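PDB 3QAT: malonyl CoA-acyl carrier protein transacylase, which transfers the malonyl group from malonyl-CoA to acyl carrier protein, probably to supply the extender unit for bacterial fatty acid biosynthesis. Local coordinates for residues 28-31 and 32-36; 186-189 and 190-194; 250-253 and 254-257; 264-267 and 268-272. All blocks are in the same frame, centred on the assembly; numbering follows the deposited sequence. Where two conformers were deposited one is given.

Contact 1: 28-31 and 32-36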
loop_
_atom_site.group_PDB
_atom_site.type_symbol
_atom_site.label_atom_id
_atom_site.label_comp_id
_atom_site.label_asym_id
_atom_site.label_seq_id
_atom_site.Cartn_x
_atom_site.Cartn_y
_atom_site.Cartn_z
ATOM N N GLN A 28 -0.867 -12.755 21.824
ATOM C CA GLN A 28 -1.962 -12.192 22.627
ATOM C C GLN A 28 -3.352 -12.645 22.174
ATOM O O GLN A 28 -4.269 -12.741 22.991
ATOM C CB GLN A 28 -1.924 -10.657 22.584
ATOM C CG GLN A 28 -0.742 -10.012 23.296
ATOM C CD GLN A 28 -0.653 -8.519 23.007
ATOM O OE1 GLN A 28 -0.916 -8.063 21.882
ATOM N NE2 GLN A 28 -0.290 -7.747 24.025
ATOM N N PHE A 29 -3.501 -12.919 20.877
ATOM C CA PHE A 29 -4.805 -13.222 20.304
ATOM C C PHE A 29 -4.738 -14.373 19.323
ATOM O O PHE A 29 -3.951 -14.344 18.342
ATOM C CB PHE A 29 -5.372 -11.992 19.558
ATOM C CG PHE A 29 -5.527 -10.771 20.409
ATOM C CD1 PHE A 29 -6.668 -10.609 21.192
ATOM C CD2 PHE A 29 -4.544 -9.774 20.417
ATOM C CE1 PHE A 29 -6.839 -9.459 21.989
ATOM C CE2 PHE A 29 -4.704 -8.616 21.221
ATOM C CZ PHE A 29 -5.848 -8.469 21.999
ATOM N N VAL A 30 -5.572 -15.387 19.558
ATOM C CA VAL A 30 -5.687 -16.476 18.582
ATOM C C VAL A 30 -6.168 -15.950 17.211
ATOM O O VAL A 30 -5.784 -16.502 16.183
ATOM C CB VAL A 30 -6.567 -17.661 19.131
ATOM C CG1 VAL A 30 -8.072 -17.308 19.098
ATOM C CG2 VAL A 30 -6.275 -18.972 18.366
ATOM N N ALA A 31 -6.967 -14.879 17.199
ATOM C CA ALA A 31 -7.472 -14.349 15.940
ATOM C C ALA A 31 -6.288 -13.883 15.098
ATOM O O ALA A 31 -6.301 -14.035 13.881
ATOM C CB ALA A 31 -8.442 -13.189 16.172
ATOM N N ALA A 32 -5.277 -13.306 15.747
ATOM C CA ALA A 32 -4.094 -12.844 14.989
ATOM C C ALA A 32 -3.229 -14.020 14.568
ATOM O O ALA A 32 -2.786 -14.095 13.407
ATOM C CB ALA A 32 -3.280 -11.835 15.836
ATOM N N ARG A 33 -3.019 -14.952 15.501
ATOM C CA ARG A 33 -2.200 -16.146 15.234
ATOM C C ARG A 33 -2.730 -16.916 14.017
ATOM O O ARG A 33 -1.949 -17.329 13.129
ATOM C CB ARG A 33 -2.178 -17.050 16.484
ATOM C CG ARG A 33 -1.257 -18.264 16.417
ATOM C CD ARG A 33 -1.312 -19.039 17.782
ATOM N NE ARG A 33 -1.360 -18.054 18.871
ATOM C CZ ARG A 33 -2.225 -18.031 19.894
ATOM N NH1 ARG A 33 -3.125 -19.009 20.089
ATOM N NH2 ARG A 33 -2.151 -17.028 20.766
ATOM N N MET A 34 -4.051 -17.067 13.940
ATOM C CA MET A 34 -4.647 -17.831 12.836
ATOM C C MET A 34 -4.484 -17.164 11.477
ATOM O O MET A 34 -4.386 -17.849 10.485
ATOM C CB MET A 34 -6.128 -18.112 13.115
ATOM C CG MET A 34 -6.305 -19.103 14.231
ATOM S SD MET A 34 -8.029 -19.538 14.584
ATOM C CE MET A 34 -8.770 -17.945 14.898
ATOM N N VAL A 35 -4.461 -15.837 11.433
ATOM C CA VAL A 35 -4.196 -15.156 10.146
ATOM C C VAL A 35 -2.819 -15.549 9.607
ATOM O O VAL A 35 -2.700 -15.946 8.433
ATOM C CB VAL A 35 -4.323 -13.617 10.290
ATOM C CG1 VAL A 35 -3.701 -12.879 9.074
ATOM C CG2 VAL A 35 -5.787 -13.244 10.471
ATOM N N PHE A 36 -1.785 -15.499 10.450
ATOM C CA PHE A 36 -0.437 -15.897 9.993
ATOM C C PHE A 36 -0.352 -17.359 9.616
ATOM O O PHE A 36 0.295 -17.708 8.632
ATOM C CB PHE A 36 0.654 -15.526 11.004
ATOM C CG PHE A 36 0.853 -14.042 11.143
ATOM C CD1 PHE A 36 1.763 -13.364 10.326
ATOM C CD2 PHE A 36 0.124 -13.301 12.075
ATOM C CE1 PHE A 36 1.926 -11.976 10.458
ATOM C CE2 PHE A 36 0.302 -11.921 12.210
ATOM C CZ PHE A 36 1.191 -11.256 11.395
#
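Phe29 and Arg33 meet through the backbone at the start of helix 30-43, where the chain leaves helix 23-28 and at once begins a new one. Phe29 holds the N-cap position. Its carbonyl O, lying in the first open turn, takes a straight bond from Arg33 N at 3.1 Å (N-H...O 168°), the donor in the carbonyl plane, and a weak, bent one from Ala32 N. One residue on, Val30 O receives Met34 N at 2.9 Å, so the regular i to i+4 pattern is running from the first turn.

The polar side chain here is Arg33, which folds back over the helix start. Its CG extends away from the backbone N (chi1 -174°), and a bend at chi3 (-40°) turns the guanidinium toward the first turn, one face lying over Val30 CA, which sits 3.8 Å above the plane toward its rim. NH1 rests 3.6 Å from Val30 CG2, while NH2 hydrogen-bonds to Thr26 O, tying the new helix to the last turn of the previous one.

The apolar contacts are lighter. Val30 CG2 meets Met34 CG at 4.1 Å, and the bend of the methionine chain at chi3 brings CE to 3.6 Å from Val30 O. On the inner side, Phe29 CB approaches Ala32 CB at 4.3 Å.

That inner side faces helix 62-82: Phe29 rests on Val79, Ala32 on Ala75 and Val35 on Arg78. Ala32 also touches Leu25 of helix 23-28, and Phe29 reaches Ala306 at the beginning of helix 306-316.

Contact 2: 186-189 and 190-194; sequences VEVA and SQKGA
Ala189 and Ala194 close the C-terminal end of helix 179-191 in a Schellman motif, with Gly193 at the residue of positive phi (97°). Ala194 N returns to Ala189 O at 2.9 Å, the six-residue bond of the motif, and Gly193 N bonds to Ser190 O inside it. Ahead of the turn the helix is regular: Ser190 N, Gln191 N and Lys192 N each reach the carbonyl four residues back, the last meeting Val188 O at 2.9 Å nearly in line with its C=O.

Among the side chains, Ala189 CB and Ala194 CB stand 4.2 Å apart, both against Leu144; Ala189 also packs on Leu141 and Ala197 of the mixed sheet and on Ile152 of helix 146-155. Val188 lies alongside Gln191 and Lys192, all three pointing the same way, and Val188 and Lys192 also rest on Ile152. Val188 CG1 is anti to its own N (chi1 179°) and thereby faces the aliphatic part of the lysine, whose last torsion bends the chain just beyond the touching atom: Lys192 CE sits 3.8 Å from Val188 CG1.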
loop_
_atom_site.group_PDB
_atom_site.type_symbol
_atom_site.label_atom_id
_atom_site.label_comp_id
_atom_site.label_asym_id
_atom_site.label_seq_id
_atom_site.Cartn_x
_atom_site.Cartn_y
_atom_site.Cartn_z
ATOM N N VAL A 186 16.992 12.975 -10.672
ATOM C CA VAL A 186 17.497 13.324 -9.334
ATOM C C VAL A 186 18.426 14.552 -9.393
ATOM O O VAL A 186 18.285 15.478 -8.582
ATOM C CB VAL A 186 18.155 12.098 -8.605
ATOM C CG1 VAL A 186 18.866 12.524 -7.337
ATOM C CG2 VAL A 186 17.080 11.067 -8.239
ATOM N N GLU A 187 19.357 14.553 -10.350
ATOM C CA GLU A 187 20.262 15.701 -10.551
ATOM C C GLU A 187 19.457 16.978 -10.775
ATOM O O GLU A 187 19.715 17.998 -10.111
ATOM C CB GLU A 187 21.199 15.443 -11.731
ATOM C CG GLU A 187 22.164 14.296 -11.486
ATOM C CD GLU A 187 22.861 13.817 -12.757
ATOM O OE1 GLU A 187 22.570 14.343 -13.857
ATOM O OE2 GLU A 187 23.704 12.894 -12.655
ATOM N N VAL A 188 18.460 16.905 -11.663
ATOM C CA VAL A 188 17.627 18.067 -11.978
ATOM C C VAL A 188 16.813 18.526 -10.763
ATOM O O VAL A 188 16.743 19.713 -10.441
ATOM C CB VAL A 188 16.716 17.819 -13.192
ATOM C CG1 VAL A 188 15.855 19.054 -13.466
ATOM C CG2 VAL A 188 17.560 17.490 -14.441
ATOM N N ALA A 189 16.218 17.573 -10.044
ATOM C CA ALA A 189 15.466 17.925 -8.840
ATOM C C ALA A 189 16.315 18.660 -7.809
ATOM O O ALA A 189 15.857 19.644 -7.194
ATOM C CB ALA A 189 14.861 16.669 -8.215
ATOM N N SER A 190 17.544 18.170 -7.605
ATOM C CA SER A 190 18.507 18.783 -6.695
ATOM C C SER A 190 18.852 20.206 -7.151
ATOM O O SER A 190 18.896 21.135 -6.344
ATOM C CB SER A 190 19.781 17.935 -6.651
ATOM O OG SER A 190 20.680 18.433 -5.684
ATOM N N GLN A 191 19.093 20.361 -8.449
ATOM C CA GLN A 191 19.408 21.683 -9.031
ATOM C C GLN A 191 18.253 22.651 -8.816
ATOM O O GLN A 191 18.452 23.810 -8.454
ATOM C CB GLN A 191 19.741 21.551 -10.526
ATOM C CG GLN A 191 19.836 22.907 -11.277
ATOM C CD GLN A 191 18.527 23.307 -11.927
ATOM O OE1 GLN A 191 17.939 24.355 -11.595
ATOM N NE2 GLN A 191 18.062 22.494 -12.862
ATOM N N LYS A 192 17.032 22.162 -9.004
ATOM C CA LYS A 192 15.841 23.001 -8.793
ATOM C C LYS A 192 15.516 23.321 -7.343
ATOM O O LYS A 192 14.581 24.076 -7.077
ATOM C CB LYS A 192 14.619 22.360 -9.448
ATOM C CG LYS A 192 14.686 22.367 -10.953
ATOM C CD LYS A 192 13.366 21.857 -11.552
ATOM C CE LYS A 192 13.371 21.939 -13.063
ATOM N NZ LYS A 192 13.200 23.332 -13.587
ATOM N N GLY A 193 16.273 22.755 -6.416
ATOM C CA GLY A 193 16.150 23.096 -4.999
ATOM C C GLY A 193 15.297 22.149 -4.180
ATOM O O GLY A 193 14.818 22.519 -3.108
ATOM N N ALA A 194 15.121 20.920 -4.659
ATOM C CA ALA A 194 14.414 19.938 -3.842
ATOM C C ALA A 194 15.065 19.867 -2.473
ATOM O O ALA A 194 16.301 19.917 -2.375
ATOM C CB ALA A 194 14.436 18.576 -4.501
#

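Contact 3: 250-253 and 254-257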
loop_
_atom_site.group_PDB
_atom_site.type_symbol
_atom_site.label_atom_id
_atom_site.label_comp_id
_atom_site.label_asym_id
_atom_site.label_seq_id
_atom_site.Cartn_x
_atom_site.Cartn_y
_atom_site.Cartn_z
ATOM N N VAL A 250 -11.263 -4.842 -10.270
ATOM C CA VAL A 250 -10.208 -5.653 -10.897
ATOM C C VAL A 250 -9.457 -4.834 -11.947
ATOM O O VAL A 250 -8.216 -4.834 -11.983
ATOM C CB VAL A 250 -10.761 -6.990 -11.492
ATOM C CG1 VAL A 250 -9.823 -7.566 -12.577
ATOM C CG2 VAL A 250 -10.998 -7.982 -10.369
ATOM N N SER A 251 -10.190 -4.090 -12.789
ATOM C CA SER A 251 -9.551 -3.307 -13.829
ATOM C C SER A 251 -8.622 -2.247 -13.220
ATOM O O SER A 251 -7.503 -2.043 -13.688
ATOM C CB SER A 251 -10.614 -2.667 -14.728
ATOM O OG SER A 251 -10.020 -1.808 -15.676
ATOM N N LEU A 252 -9.091 -1.604 -12.164
ATOM C CA LEU A 252 -8.312 -0.573 -11.476
ATOM C C LEU A 252 -7.082 -1.113 -10.756
ATOM O O LEU A 252 -6.072 -0.419 -10.711
ATOM C CB LEU A 252 -9.186 0.211 -10.503
ATOM C CG LEU A 252 -10.334 1.017 -11.119
ATOM C CD1 LEU A 252 -11.269 1.426 -9.997
ATOM C CD2 LEU A 252 -9.824 2.257 -11.879
ATOM N N LEU A 253 -7.178 -2.338 -10.220
ATOM C CA LEU A 253 -5.976 -3.005 -9.646
ATOM C C LEU A 253 -4.910 -3.280 -10.725
ATOM O O LEU A 253 -3.701 -3.119 -10.466
ATOM C CB LEU A 253 -6.352 -4.299 -8.928
ATOM C CG LEU A 253 -7.204 -4.154 -7.664
ATOM C CD1 LEU A 253 -7.593 -5.544 -7.196
ATOM C CD2 LEU A 253 -6.416 -3.447 -6.561
ATOM N N VAL A 254 -5.350 -3.674 -11.923
ATOM C CA VAL A 254 -4.419 -3.884 -13.029
ATOM C C VAL A 254 -3.771 -2.555 -13.462
ATOM O O VAL A 254 -2.533 -2.466 -13.641
ATOM C CB VAL A 254 -5.126 -4.594 -14.219
ATOM C CG1 VAL A 254 -4.199 -4.663 -15.431
ATOM C CG2 VAL A 254 -5.572 -6.017 -13.825
ATOM N N GLN A 255 -4.601 -1.521 -13.635
ATOM C CA GLN A 255 -4.110 -0.194 -14.010
ATOM C C GLN A 255 -3.135 0.372 -12.970
ATOM O O GLN A 255 -2.164 1.066 -13.310
ATOM C CB GLN A 255 -5.282 0.769 -14.159
ATOM C CG GLN A 255 -6.208 0.461 -15.326
ATOM C CD GLN A 255 -7.475 1.308 -15.273
ATOM O OE1 GLN A 255 -7.420 2.517 -15.025
ATOM N NE2 GLN A 255 -8.619 0.676 -15.491
ATOM N N GLN A 256 -3.411 0.057 -11.704
ATOM C CA GLN A 256 -2.598 0.538 -10.585
ATOM C C GLN A 256 -1.116 0.137 -10.717
ATOM O O GLN A 256 -0.208 0.906 -10.357
ATOM C CB GLN A 256 -3.215 0.006 -9.281
ATOM C CG GLN A 256 -2.771 0.727 -8.014
ATOM C CD GLN A 256 -1.469 0.221 -7.483
ATOM O OE1 GLN A 256 -0.906 -0.765 -7.982
ATOM N NE2 GLN A 256 -0.954 0.912 -6.467
ATOM N N VAL A 257 -0.869 -1.048 -11.254
ATOM C CA VAL A 257 0.497 -1.580 -11.317
ATOM C C VAL A 257 1.447 -0.665 -12.093
ATOM O O VAL A 257 2.597 -0.514 -11.707
ATOM C CB VAL A 257 0.463 -3.009 -11.926
ATOM C CG1 VAL A 257 1.857 -3.535 -12.261
ATOM C CG2 VAL A 257 -0.292 -3.954 -10.953
HETATM O O HOH W 1 -2.519 -3.753 -8.069
#
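Two first torsions set up the link between Ser251 and Gln255 on helix 246-258. Ser251 OG stands anti to the backbone N (chi1 175°), whereas Gln255 CG lies beside its own N (chi1 -67°) and the rest of its chain extends back along the helix. This i to i+4 pairing delivers Gln255 NE2 to Ser251 OG at 2.9 Å in the conformer given; the serine was modelled in two, so the bond need not be permanent. The serine oxygen lies in the amide plane, but the N-H...O angle of 136° makes the bond bent. On the same flank the Leu252 and Gln255 side chains cross obliquely, with Leu252 CD2 4.0 Å from Gln255 OE1.

The backbone bonds beneath are helical, with Gln255 N to Ser251 O at 2.9 Å; Gln256 N to Leu252 O is less straight.

Gln256 heads inward, bent at chi2, and its amide is held from outside the helix. OE1 accepts from Arg123; NE2 donates to Asn237 and, weakly, to Ser98, which sits in a GxSxG sequence consistent with the nucleophile elbow of acyltransferases. Gln256 O also bonds His207 ND1, so this helix probably helps to position groups around the active site.

Leu253 packs on Tyr102 and Leu105 of helix 100-107. A water with more acceptors in reach than protons lies 2.7 Å from Leu253 O and 3.4 Å from Gln256 OE1, the second at best a weak bond.

Contact 4: 264-267 and 268-272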
loop_
_atom_site.group_PDB
_atom_site.type_symbol
_atom_site.label_atom_id
_atom_site.label_comp_id
_atom_site.label_asym_id
_atom_site.label_seq_id
_atom_site.Cartn_x
_atom_site.Cartn_y
_atom_site.Cartn_z
ATOM N N ARG A 264 -2.051 11.486 -1.853
ATOM C CA ARG A 264 -2.418 12.831 -1.411
ATOM C C ARG A 264 -3.905 13.104 -1.695
ATOM O O ARG A 264 -4.661 13.491 -0.804
ATOM C CB ARG A 264 -1.537 13.883 -2.116
ATOM C CG ARG A 264 -1.948 15.337 -1.754
ATOM C CD ARG A 264 -1.238 16.369 -2.613
ATOM N NE ARG A 264 -1.454 16.191 -4.061
ATOM C CZ ARG A 264 -2.466 16.704 -4.762
ATOM N NH1 ARG A 264 -3.403 17.429 -4.169
ATOM N NH2 ARG A 264 -2.550 16.473 -6.072
ATOM N N GLU A 265 -4.311 12.877 -2.948
ATOM C CA GLU A 265 -5.698 13.144 -3.349
ATOM C C GLU A 265 -6.684 12.247 -2.618
ATOM O O GLU A 265 -7.807 12.664 -2.313
ATOM C CB GLU A 265 -5.836 12.952 -4.854
ATOM C CG GLU A 265 -5.206 14.106 -5.687
ATOM C CD GLU A 265 -5.047 13.721 -7.151
ATOM O OE1 GLU A 265 -4.228 12.817 -7.481
ATOM O OE2 GLU A 265 -5.751 14.332 -7.988
ATOM N N THR A 266 -6.246 11.018 -2.312
ATOM C CA THR A 266 -7.068 10.090 -1.560
ATOM C C THR A 266 -7.382 10.626 -0.170
ATOM O O THR A 266 -8.528 10.635 0.239
ATOM C CB THR A 266 -6.382 8.698 -1.489
ATOM O OG1 THR A 266 -6.335 8.145 -2.811
ATOM C CG2 THR A 266 -7.172 7.748 -0.599
ATOM N N ILE A 267 -6.364 11.083 0.546
ATOM C CA ILE A 267 -6.576 11.588 1.896
ATOM C C ILE A 267 -7.396 12.888 1.855
ATOM O O ILE A 267 -8.299 13.100 2.696
ATOM C CB ILE A 267 -5.238 11.811 2.626
ATOM C CG1 ILE A 267 -4.506 10.460 2.780
ATOM C CG2 ILE A 267 -5.477 12.503 4.005
ATOM C CD1 ILE A 267 -5.342 9.359 3.483
ATOM N N GLU A 268 -7.110 13.739 0.873
ATOM C CA GLU A 268 -7.891 14.976 0.711
ATOM C C GLU A 268 -9.362 14.655 0.426
ATOM O O GLU A 268 -10.247 15.297 1.011
ATOM C CB GLU A 268 -7.289 15.881 -0.363
ATOM C CG GLU A 268 -5.963 16.513 0.093
ATOM C CD GLU A 268 -5.254 17.331 -0.979
ATOM O OE1 GLU A 268 -5.640 17.258 -2.159
ATOM O OE2 GLU A 268 -4.293 18.051 -0.642
ATOM N N TRP A 269 -9.623 13.702 -0.473
ATOM C CA TRP A 269 -10.998 13.304 -0.767
ATOM C C TRP A 269 -11.698 12.753 0.480
ATOM O O TRP A 269 -12.802 13.179 0.843
ATOM C CB TRP A 269 -11.095 12.298 -1.928
ATOM C CG TRP A 269 -12.546 12.113 -2.317
ATOM C CD1 TRP A 269 -13.240 12.866 -3.207
ATOM C CD2 TRP A 269 -13.477 11.167 -1.766
ATOM N NE1 TRP A 269 -14.548 12.431 -3.280
ATOM C CE2 TRP A 269 -14.725 11.393 -2.404
ATOM C CE3 TRP A 269 -13.380 10.146 -0.808
ATOM C CZ2 TRP A 269 -15.878 10.653 -2.100
ATOM C CZ3 TRP A 269 -14.531 9.392 -0.510
ATOM C CH2 TRP A 269 -15.775 9.675 -1.143
ATOM N N ILE A 270 -11.065 11.789 1.138
ATOM C CA ILE A 270 -11.674 11.203 2.333
ATOM C C ILE A 270 -12.024 12.264 3.385
ATOM O O ILE A 270 -13.126 12.251 3.939
ATOM C CB ILE A 270 -10.795 10.058 2.915
ATOM C CG1 ILE A 270 -10.787 8.846 1.975
ATOM C CG2 ILE A 270 -11.299 9.620 4.284
ATOM C CD1 ILE A 270 -9.705 7.792 2.360
ATOM N N SER A 271 -11.102 13.192 3.636
ATOM C CA SER A 271 -11.280 14.224 4.657
ATOM C C SER A 271 -12.409 15.186 4.325
ATOM O O SER A 271 -13.020 15.747 5.241
ATOM C CB SER A 271 -9.984 15.022 4.832
ATOM O OG SER A 271 -8.962 14.123 5.231
ATOM N N ALA A 272 -12.671 15.362 3.029
ATOM C CA ALA A 272 -13.728 16.282 2.555
ATOM C C ALA A 272 -15.087 15.601 2.411
ATOM O O ALA A 272 -16.100 16.268 2.177
ATOM C CB ALA A 272 -13.323 16.899 1.233
#
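Ile267 and Ser271 form the tight inner part of this helical contact. Ile267 O accepts twice from the same residue, from Ser271 N at 3.0 Å and from Ser271 OG at 2.8 Å, the two donors approaching from opposite faces of the carbonyl plane. With chi1 at -60°, the serine hydroxyl lies beside its own backbone N and folds back onto the preceding turn, so its proton is committed to the main chain. Next to it, Thr266 and Ile270 run side by side: Thr266 CG2 meets Ile270 CD1 at 3.9 Å, while Ile270 N bonds almost straight (173°) to Thr266 O.

These residues belong to helix 263-272, which leads into strand 275-281 of the parallel sheet. Ile267 and Ile270 both press on Leu278 of that strand, and Ile267 adds a contact with Ile294 of helix 286-294. Thr266 and Ile270 also touch Ile235 in the short strand 234-235.

The other side is polar and only partly exposed, its groups held by charge pairs and not by close apolar fit. Arg264 and Glu268 make an i to i+4 salt bridge, NH1 to OE1 at 3.0 Å, with guanidinium and carboxylate planes 75° apart; this is not a flat two-pronged pairing. The other guanidinium nitrogens are engaged elsewhere, NE with Asp167 and NH2 with Glu146, and Glu265 CG lies 3.4 Å above the plane of the Arg264 guanidinium, toward its rim. Glu265 turns its carboxylate to Arg262 and Arg260. Trp269 CB sits 3.3 Å from Glu265 O, but its indole swings away to meet the ring of Phe93 edge-to-face.

From the N terminus the four contacts come in series; each is a local turn of helix, with no long loop closed, and none nests in or crosses another. Contact 1 opens helix 30-43 against helix 62-82. Contact 2 ends helix 179-191 before strand 196-200, on the far side of the chain's centre, its centre about 47 Å from that of contact 1. Contact 3 lies between helices 100-107 and 212-224, close to the probable active site. Contact 4 follows on the next helix, its centre about 20 Å from that of contact 3, and packs on the parallel sheet; it also ties to strand 162-169 of the mixed sheet.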